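Local coordinates for protein 2-oxoglutarate carboxylase small subunit (Hydrogenobacter thermophilus, PDB 7KCT) that belongs to the biotin carboxylase family, combines Rossmann-like and ATP-grasp domains, and binds ADP, bicarbonate and magnesium ions in a two-chain assembly, at residues 399-404 with 408-413; 69-74 with 96-101; 27-32 with 315-320. All coordinates share one frame; numbering follows the deposited sequence.

Contact 1: 399-404 with 408-413; sequences VWAPLW and VDRMRS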
# COMPACT_ATOMS: atom_id res chain seq x y z
N VAL A 399 -0.74 -5.18 6.46
CA VAL A 399 -0.46 -6.05 5.34
C VAL A 399 -1.68 -6.91 5.06
O VAL A 399 -2.58 -7.07 5.89
CB VAL A 399 0.79 -6.96 5.50
CG1 VAL A 399 1.99 -6.12 5.89
CG2 VAL A 399 0.56 -8.16 6.49
N TRP A 400 -1.70 -7.44 3.84
CA TRP A 400 -2.76 -8.35 3.39
C TRP A 400 -2.11 -9.50 2.63
O TRP A 400 -1.14 -9.30 1.91
CB TRP A 400 -3.81 -7.64 2.48
CG TRP A 400 -4.87 -8.65 1.94
CD1 TRP A 400 -6.05 -8.97 2.52
CD2 TRP A 400 -4.78 -9.44 0.76
NE1 TRP A 400 -6.73 -9.92 1.76
CE2 TRP A 400 -5.94 -10.23 0.68
CE3 TRP A 400 -3.84 -9.54 -0.26
CZ2 TRP A 400 -6.16 -11.13 -0.35
CZ3 TRP A 400 -4.06 -10.42 -1.27
CH2 TRP A 400 -5.21 -11.21 -1.32
N ALA A 401 -2.67 -10.71 2.78
CA ALA A 401 -2.27 -11.83 1.93
C ALA A 401 -3.43 -12.81 1.82
O ALA A 401 -4.35 -12.77 2.63
CB ALA A 401 -1.05 -12.57 2.50
N PRO A 402 -3.38 -13.74 0.85
CA PRO A 402 -4.49 -14.72 0.75
C PRO A 402 -4.49 -15.73 1.89
O PRO A 402 -5.56 -16.20 2.30
CB PRO A 402 -4.26 -15.42 -0.61
CG PRO A 402 -3.22 -14.51 -1.34
CD PRO A 402 -2.38 -13.93 -0.21
N LEU A 403 -3.32 -16.04 2.45
CA LEU A 403 -3.19 -17.04 3.50
C LEU A 403 -2.56 -16.42 4.73
O LEU A 403 -1.75 -15.50 4.62
CB LEU A 403 -2.31 -18.22 3.05
CG LEU A 403 -2.67 -18.88 1.71
CD1 LEU A 403 -1.60 -19.86 1.27
CD2 LEU A 403 -4.04 -19.58 1.82
N TRP A 404 -2.87 -17.00 5.90
CA TRP A 404 -2.38 -16.49 7.18
C TRP A 404 -0.85 -16.46 7.25
O TRP A 404 -0.25 -15.46 7.69
CB TRP A 404 -2.95 -17.36 8.32
CG TRP A 404 -2.28 -17.12 9.62
CD1 TRP A 404 -1.46 -17.99 10.30
CD2 TRP A 404 -2.36 -15.95 10.42
NE1 TRP A 404 -0.99 -17.40 11.45
CE2 TRP A 404 -1.55 -16.16 11.56
CE3 TRP A 404 -3.03 -14.73 10.28
CZ2 TRP A 404 -1.37 -15.18 12.53
CZ3 TRP A 404 -2.86 -13.78 11.24
CH2 TRP A 404 -2.02 -14.00 12.35
N VAL A 408 1.78 -13.26 7.82
CA VAL A 408 2.82 -13.16 8.85
C VAL A 408 4.18 -12.88 8.22
O VAL A 408 4.93 -12.00 8.69
CB VAL A 408 2.84 -14.44 9.70
CG1 VAL A 408 3.97 -14.36 10.72
CG2 VAL A 408 1.51 -14.65 10.41
N ASP A 409 4.54 -13.64 7.18
CA ASP A 409 5.83 -13.47 6.50
C ASP A 409 5.92 -12.09 5.88
O ASP A 409 6.95 -11.40 6.01
CB ASP A 409 6.00 -14.54 5.41
CG ASP A 409 6.04 -15.98 5.94
OD1 ASP A 409 6.47 -16.23 7.09
OD2 ASP A 409 5.67 -16.89 5.18
N ARG A 410 4.82 -11.62 5.29
CA ARG A 410 4.82 -10.31 4.67
C ARG A 410 4.99 -9.21 5.72
O ARG A 410 5.70 -8.23 5.47
CB ARG A 410 3.51 -10.11 3.89
CG ARG A 410 3.33 -8.72 3.29
CD ARG A 410 2.27 -8.85 2.18
NE ARG A 410 2.89 -9.55 1.06
CZ ARG A 410 2.26 -10.24 0.12
NH1 ARG A 410 0.95 -10.42 0.17
NH2 ARG A 410 2.96 -10.80 -0.85
N MET A 411 4.37 -9.36 6.89
CA MET A 411 4.52 -8.36 7.95
C MET A 411 5.92 -8.38 8.56
O MET A 411 6.51 -7.32 8.83
CB MET A 411 3.45 -8.58 9.04
CG MET A 411 3.61 -7.67 10.24
SD MET A 411 3.32 -5.89 9.93
CE MET A 411 1.54 -5.87 9.81
N ARG A 412 6.43 -9.56 8.90
CA ARG A 412 7.82 -9.65 9.35
C ARG A 412 8.78 -8.92 8.39
O ARG A 412 9.64 -8.16 8.82
CB ARG A 412 8.23 -11.11 9.45
CG ARG A 412 9.65 -11.37 10.04
CD ARG A 412 10.20 -12.77 9.71
NE ARG A 412 10.31 -13.04 8.25
CZ ARG A 412 9.60 -13.95 7.59
NH1 ARG A 412 8.71 -14.69 8.22
NH2 ARG A 412 9.77 -14.14 6.28
N SER A 413 8.63 -9.14 7.10
CA SER A 413 9.53 -8.57 6.10
C SER A 413 9.37 -7.06 5.96
O SER A 413 10.33 -6.36 5.66
CB SER A 413 9.31 -9.23 4.74
OG SER A 413 9.66 -10.58 4.80
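Arg410, on helix 404-417, passes across Val399 at a slant and donates a hydrogen bond from NH1 to the backbone oxygen of Trp400 on strand 393-401. NH1 lies 2.9 Å from Trp400 O, with 159° at the hydrogen, and the bond falls in both the carbonyl plane and the guanidinium plane, whose edge it uses. The side chain leaves the helix with CG anti to the backbone N, and a bend at chi3 (-73°) swings the guanidinium round to that oxygen. Its aliphatic part packs on the way, Arg410 CG lying 3.8 Å from Val399 CB, and the guanidinium nitrogen NH1 then comes 3.7 Å from Ala401 CB. Val399 divides its methyls, CG2 resting 3.9 Å from Met411 CB while CG1 meets Met411 CE at 4.0 Å, a methyl that comes within range because the methionine folds at chi2 and chi3. Nearer the helix start, Val408 N binds Trp404 O at 3.0 Å. Val408 CG2 lies over one face of the indole, 3.9 Å from the centroid of the Trp404 six-membered ring, a CH-pi contact. The indole NE1 is held by Arg440 O, and Tyr341 and Ile343 of strand 341-351 also touch the Trp404 side chain. Strand 393-401 and the helix after it pack together here in the biotin carboxylase C-terminal domain, helix segment 408-413 running back at 149° to strand segment 399-401. Arg410 NH2 forms a salt bridge with Glu32 of the second subunit. Gripped by a carbonyl of its own chain and a carboxylate of the other, the buried guanidinium probably has its rotation fixed at the subunit interface.

Contact 2: 69-74 with 96-101; sequences LNAERI and NEHFAR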
# COMPACT_ATOMS: atom_id res chain seq x y z
N LEU A 69 -9.83 19.49 22.59
CA LEU A 69 -10.89 19.14 23.55
C LEU A 69 -11.88 20.26 23.82
O LEU A 69 -12.89 20.04 24.48
CB LEU A 69 -10.28 18.67 24.88
CG LEU A 69 -9.51 17.35 24.84
CD1 LEU A 69 -8.85 17.05 26.25
CD2 LEU A 69 -10.41 16.19 24.40
N ASN A 70 -11.65 21.46 23.32
CA ASN A 70 -12.55 22.59 23.54
C ASN A 70 -13.65 22.56 22.48
O ASN A 70 -13.48 23.10 21.38
CB ASN A 70 -11.78 23.89 23.52
CG ASN A 70 -12.61 25.08 24.01
OD1 ASN A 70 -13.73 25.29 23.56
ND2 ASN A 70 -12.05 25.87 24.91
N ALA A 71 -14.78 21.96 22.84
CA ALA A 71 -15.88 21.78 21.90
C ALA A 71 -16.42 23.11 21.36
O ALA A 71 -16.70 23.21 20.16
CB ALA A 71 -16.97 20.96 22.58
N GLU A 72 -16.56 24.13 22.21
CA GLU A 72 -17.14 25.40 21.75
C GLU A 72 -16.26 26.07 20.69
O GLU A 72 -16.77 26.60 19.69
CB GLU A 72 -17.37 26.34 22.94
N ARG A 73 -14.93 26.09 20.92
CA ARG A 73 -14.04 26.77 19.99
C ARG A 73 -13.99 26.06 18.63
O ARG A 73 -13.94 26.73 17.59
CB ARG A 73 -12.64 26.89 20.58
CG ARG A 73 -11.81 27.90 19.84
CD ARG A 73 -10.32 27.83 20.18
NE ARG A 73 -10.01 28.33 21.53
CZ ARG A 73 -9.65 27.56 22.55
NH1 ARG A 73 -9.53 26.25 22.38
NH2 ARG A 73 -9.38 28.09 23.74
N ILE A 74 -14.04 24.72 18.62
CA ILE A 74 -13.97 23.96 17.37
C ILE A 74 -15.24 24.15 16.54
O ILE A 74 -15.19 24.32 15.32
CB ILE A 74 -13.72 22.49 17.70
CG1 ILE A 74 -12.33 22.35 18.30
CG2 ILE A 74 -13.81 21.60 16.48
CD1 ILE A 74 -12.00 20.98 18.90
N ASN A 96 -17.78 12.14 22.73
CA ASN A 96 -18.20 13.19 23.64
C ASN A 96 -19.59 13.66 23.19
O ASN A 96 -19.74 14.31 22.14
CB ASN A 96 -17.17 14.33 23.66
CG ASN A 96 -17.44 15.37 24.77
OD1 ASN A 96 -18.28 16.26 24.63
ND2 ASN A 96 -16.68 15.27 25.88
N GLU A 97 -20.61 13.28 23.96
CA GLU A 97 -21.99 13.57 23.58
C GLU A 97 -22.24 15.06 23.50
O GLU A 97 -23.01 15.51 22.66
CB GLU A 97 -22.98 12.93 24.57
CG GLU A 97 -22.79 13.36 26.02
N HIS A 98 -21.58 15.83 24.34
CA HIS A 98 -21.77 17.28 24.31
C HIS A 98 -21.24 17.92 23.03
O HIS A 98 -21.89 18.83 22.47
CB HIS A 98 -21.10 17.90 25.50
CG HIS A 98 -21.20 19.38 25.50
ND1 HIS A 98 -20.10 20.21 25.53
CD2 HIS A 98 -22.29 20.19 25.44
CE1 HIS A 98 -20.50 21.47 25.50
NE2 HIS A 98 -21.82 21.49 25.44
N PHE A 99 -20.06 17.50 22.57
CA PHE A 99 -19.55 17.96 21.27
C PHE A 99 -20.53 17.59 20.16
O PHE A 99 -20.90 18.44 19.34
CB PHE A 99 -18.16 17.38 21.03
CG PHE A 99 -17.48 17.84 19.73
CD1 PHE A 99 -17.37 19.19 19.41
CD2 PHE A 99 -16.89 16.91 18.88
CE1 PHE A 99 -16.73 19.60 18.23
CE2 PHE A 99 -16.23 17.31 17.71
CZ PHE A 99 -16.17 18.67 17.39
N ALA A 100 -20.99 16.34 20.12
CA ALA A 100 -21.85 15.87 19.03
C ALA A 100 -23.19 16.63 18.99
O ALA A 100 -23.72 16.94 17.91
CB ALA A 100 -22.09 14.37 19.20
N ARG A 101 -23.71 16.96 20.17
CA ARG A 101 -24.95 17.71 20.34
C ARG A 101 -24.77 19.21 20.07
O ARG A 101 -25.67 19.85 19.55
CB ARG A 101 -25.52 17.51 21.75
CG ARG A 101 -26.93 18.16 21.86
CD ARG A 101 -27.68 17.75 23.09
NE ARG A 101 -27.44 18.66 24.21
CZ ARG A 101 -28.07 19.83 24.37
NH1 ARG A 101 -28.98 20.23 23.49
NH2 ARG A 101 -27.81 20.60 25.42
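Ala71 and Phe99 form the centre of this contact, the methyl of Ala71 lying 3.7 Å from Phe99 CD1. One helical turn on, Ile74 brings its CG2 to 3.9 Å from Phe99 CZ, so the phenyl ring spans both residues, and the isoleucine and phenylalanine side chains cross at about a right angle. Phe99 has CG anti to its own backbone N (chi1 -177°), which carries the ring across to the other helix although its CB does not head there. The small alanine lets the backbones come close, with Ala71 CA 5.3 Å from Phe99 CA. Looser and at the exposed margin, His98 ND1 stands 4.4 Å from Ala71 CB. Around this first shell, Leu93 also touches Phe99 and Ala17 touches Ile74.

Both helices begin right beside the contact, each with an asparagine N-cap. Asn96 OD1 accepts from Phe99 N at 3.0 Å, in the carbonyl plane and on a lone pair. Asn70 OD1 takes Arg73 N at the same 3.0 Å, but the donor stands 39° above its carbonyl plane. Asn70 also ends helix 66-69, and Arg73 makes a salt bridge with Asp66 of that helix. Helices 71-81 and 97-105 lead into and out of strand 85-87 in the Rossmann-like N-terminal domain, whose parallel sheet has the strand order 3-2-1-4-5. No hydrogen bond passes between the two segments. The joint therefore rests on apolar packing around one phenyl ring, while the capping bonds probably help define the helix starts that carry Ala71 and Phe99.

Contact 3: 27-32 with 315-320; sequences IRACKE and DIVKWQ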
# COMPACT_ATOMS: atom_id res chain seq x y z
N ILE A 27 -8.40 13.30 5.97
CA ILE A 27 -8.11 14.27 4.92
C ILE A 27 -8.02 13.60 3.56
O ILE A 27 -8.53 14.13 2.57
CB ILE A 27 -6.84 15.09 5.21
CG1 ILE A 27 -7.12 16.03 6.35
CG2 ILE A 27 -6.43 15.88 3.93
CD1 ILE A 27 -5.93 16.61 7.00
N ARG A 28 -7.39 12.44 3.50
CA ARG A 28 -7.27 11.74 2.22
C ARG A 28 -8.63 11.32 1.66
O ARG A 28 -8.85 11.40 0.45
CB ARG A 28 -6.39 10.49 2.37
CG ARG A 28 -6.31 9.69 1.07
CD ARG A 28 -5.13 8.69 0.93
NE ARG A 28 -3.87 9.28 1.34
CZ ARG A 28 -3.22 10.24 0.70
NH1 ARG A 28 -3.70 10.73 -0.42
NH2 ARG A 28 -2.09 10.73 1.20
N ALA A 29 -9.50 10.79 2.52
CA ALA A 29 -10.85 10.41 2.11
C ALA A 29 -11.61 11.60 1.56
O ALA A 29 -12.33 11.48 0.57
CB ALA A 29 -11.60 9.77 3.28
N CYS A 30 -11.47 12.77 2.22
CA CYS A 30 -12.11 14.00 1.76
C CYS A 30 -11.58 14.45 0.40
O CYS A 30 -12.36 14.88 -0.46
CB CYS A 30 -11.91 15.12 2.79
SG CYS A 30 -12.83 14.94 4.34
N LYS A 31 -10.27 14.38 0.19
CA LYS A 31 -9.72 14.81 -1.09
C LYS A 31 -10.21 13.93 -2.22
O LYS A 31 -10.58 14.42 -3.29
CB LYS A 31 -8.20 14.79 -1.04
CG LYS A 31 -7.58 15.94 -0.24
CD LYS A 31 -6.04 15.70 -0.10
CE LYS A 31 -5.30 16.06 -1.37
NZ LYS A 31 -5.19 17.56 -1.62
N GLU A 32 -10.28 12.61 -1.98
CA GLU A 32 -10.77 11.71 -3.02
C GLU A 32 -12.23 12.00 -3.35
O GLU A 32 -12.63 11.87 -4.51
CB GLU A 32 -10.58 10.24 -2.61
CG GLU A 32 -9.10 9.79 -2.59
CD GLU A 32 -8.90 8.35 -2.05
OE1 GLU A 32 -9.93 7.73 -1.72
OE2 GLU A 32 -7.73 7.84 -1.95
N ASP A 315 -14.29 0.84 2.14
CA ASP A 315 -13.61 2.03 2.69
C ASP A 315 -14.47 2.65 3.78
O ASP A 315 -15.43 3.38 3.50
CB ASP A 315 -13.33 3.01 1.56
CG ASP A 315 -12.55 4.20 2.01
OD1 ASP A 315 -12.65 4.58 3.22
OD2 ASP A 315 -11.87 4.78 1.14
N ILE A 316 -14.18 2.32 5.05
CA ILE A 316 -15.07 2.69 6.15
C ILE A 316 -15.12 4.20 6.38
O ILE A 316 -16.19 4.77 6.67
CB ILE A 316 -14.65 1.94 7.42
CG1 ILE A 316 -14.81 0.43 7.26
CG2 ILE A 316 -15.42 2.51 8.58
CD1 ILE A 316 -13.96 -0.34 8.34
N VAL A 317 -13.98 4.88 6.33
CA VAL A 317 -13.98 6.33 6.58
C VAL A 317 -14.73 7.07 5.47
O VAL A 317 -15.48 8.02 5.74
CB VAL A 317 -12.53 6.84 6.72
CG1 VAL A 317 -12.48 8.34 6.89
CG2 VAL A 317 -11.88 6.21 7.93
N LYS A 318 -14.47 6.74 4.20
CA LYS A 318 -15.22 7.38 3.13
C LYS A 318 -16.72 7.15 3.33
O LYS A 318 -17.52 8.07 3.12
CB LYS A 318 -14.74 6.86 1.77
CG LYS A 318 -15.21 7.72 0.61
CD LYS A 318 -14.69 7.27 -0.75
CE LYS A 318 -13.22 7.55 -0.93
NZ LYS A 318 -12.82 7.35 -2.37
N TRP A 319 -17.12 5.93 3.74
CA TRP A 319 -18.54 5.66 3.99
C TRP A 319 -19.06 6.47 5.17
O TRP A 319 -20.20 6.97 5.12
CB TRP A 319 -18.79 4.14 4.20
CG TRP A 319 -19.03 3.52 2.87
CD1 TRP A 319 -18.20 2.66 2.20
CD2 TRP A 319 -20.14 3.77 1.99
NE1 TRP A 319 -18.71 2.39 0.96
CE2 TRP A 319 -19.92 3.03 0.82
CE3 TRP A 319 -21.32 4.52 2.10
CZ2 TRP A 319 -20.82 3.03 -0.26
CZ3 TRP A 319 -22.22 4.52 1.04
CH2 TRP A 319 -21.96 3.78 -0.12
N GLN A 320 -18.27 6.63 6.24
CA GLN A 320 -18.70 7.54 7.29
C GLN A 320 -19.15 8.87 6.69
O GLN A 320 -20.20 9.41 7.04
CB GLN A 320 -17.58 7.77 8.30
CG GLN A 320 -17.43 6.76 9.45
CD GLN A 320 -16.31 7.15 10.37
OE1 GLN A 320 -15.14 7.28 9.94
NE2 GLN A 320 -16.64 7.44 11.61
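Val317 and Lys318 meet Ala29 and Glu32 where helix 316-324 of the ATP-grasp domain packs against helix 20-32 of the Rossmann-like N-terminal domain. The axes of helix segments 27-32 and 316-320 cross at -64° and come within 9.3 Å, with Ala29 providing the small surface at the crossing. A hydrogen bond between Gln320 OE1 and His87 NE2, on strand 85-87 of the N-terminal sheet, joins the same two domains. Asp315 is the N-cap: its OD1 accepts Lys318 N at 3.0 Å from above the carboxylate plane and also forms a salt bridge with Arg25. Asp315 OD2 lies 4.5 Å from Glu32 OE1, a pairing of like charges that the surrounding basic groups probably temper. Next, Val317 extends CG1, anti to its backbone N, to 4.0 Å from Ala29 CB. Lys318 then bends at chi3 (-72°) and crosses Glu32 at about a right angle. Its NZ is 3.0 Å from Glu32 OE1, a salt bridge that meets the oxygen on its anti side, 19° out of the carboxylate plane. The same buried oxygen also faces a cation of the second subunit, which probably favours its charged form. Lys318 CE, one bond back from the ammonium, rests 3.4 Å from Glu32 OE1.

Overall arrangement
Contact 3 joins residues far apart in sequence, tying the N-terminal domain to the ATP-grasp domain, and contact 2 falls entirely between its two segments along the chain. Both use the N-terminal domain, with centres about 22 Å apart. Contact 1 follows later, within the C-terminal domain; its centre is about 25 Å from that of contact 3 and about 40 Å from that of contact 2, which lies on the opposite side of the chain's centre. None touches another within one chain. Contacts 1 and 3 nevertheless face each other across the dimer, helix 404-417 of one subunit reaching helix 20-32 of the other, so helix 20-32 serves both domain packing and subunit pairing there.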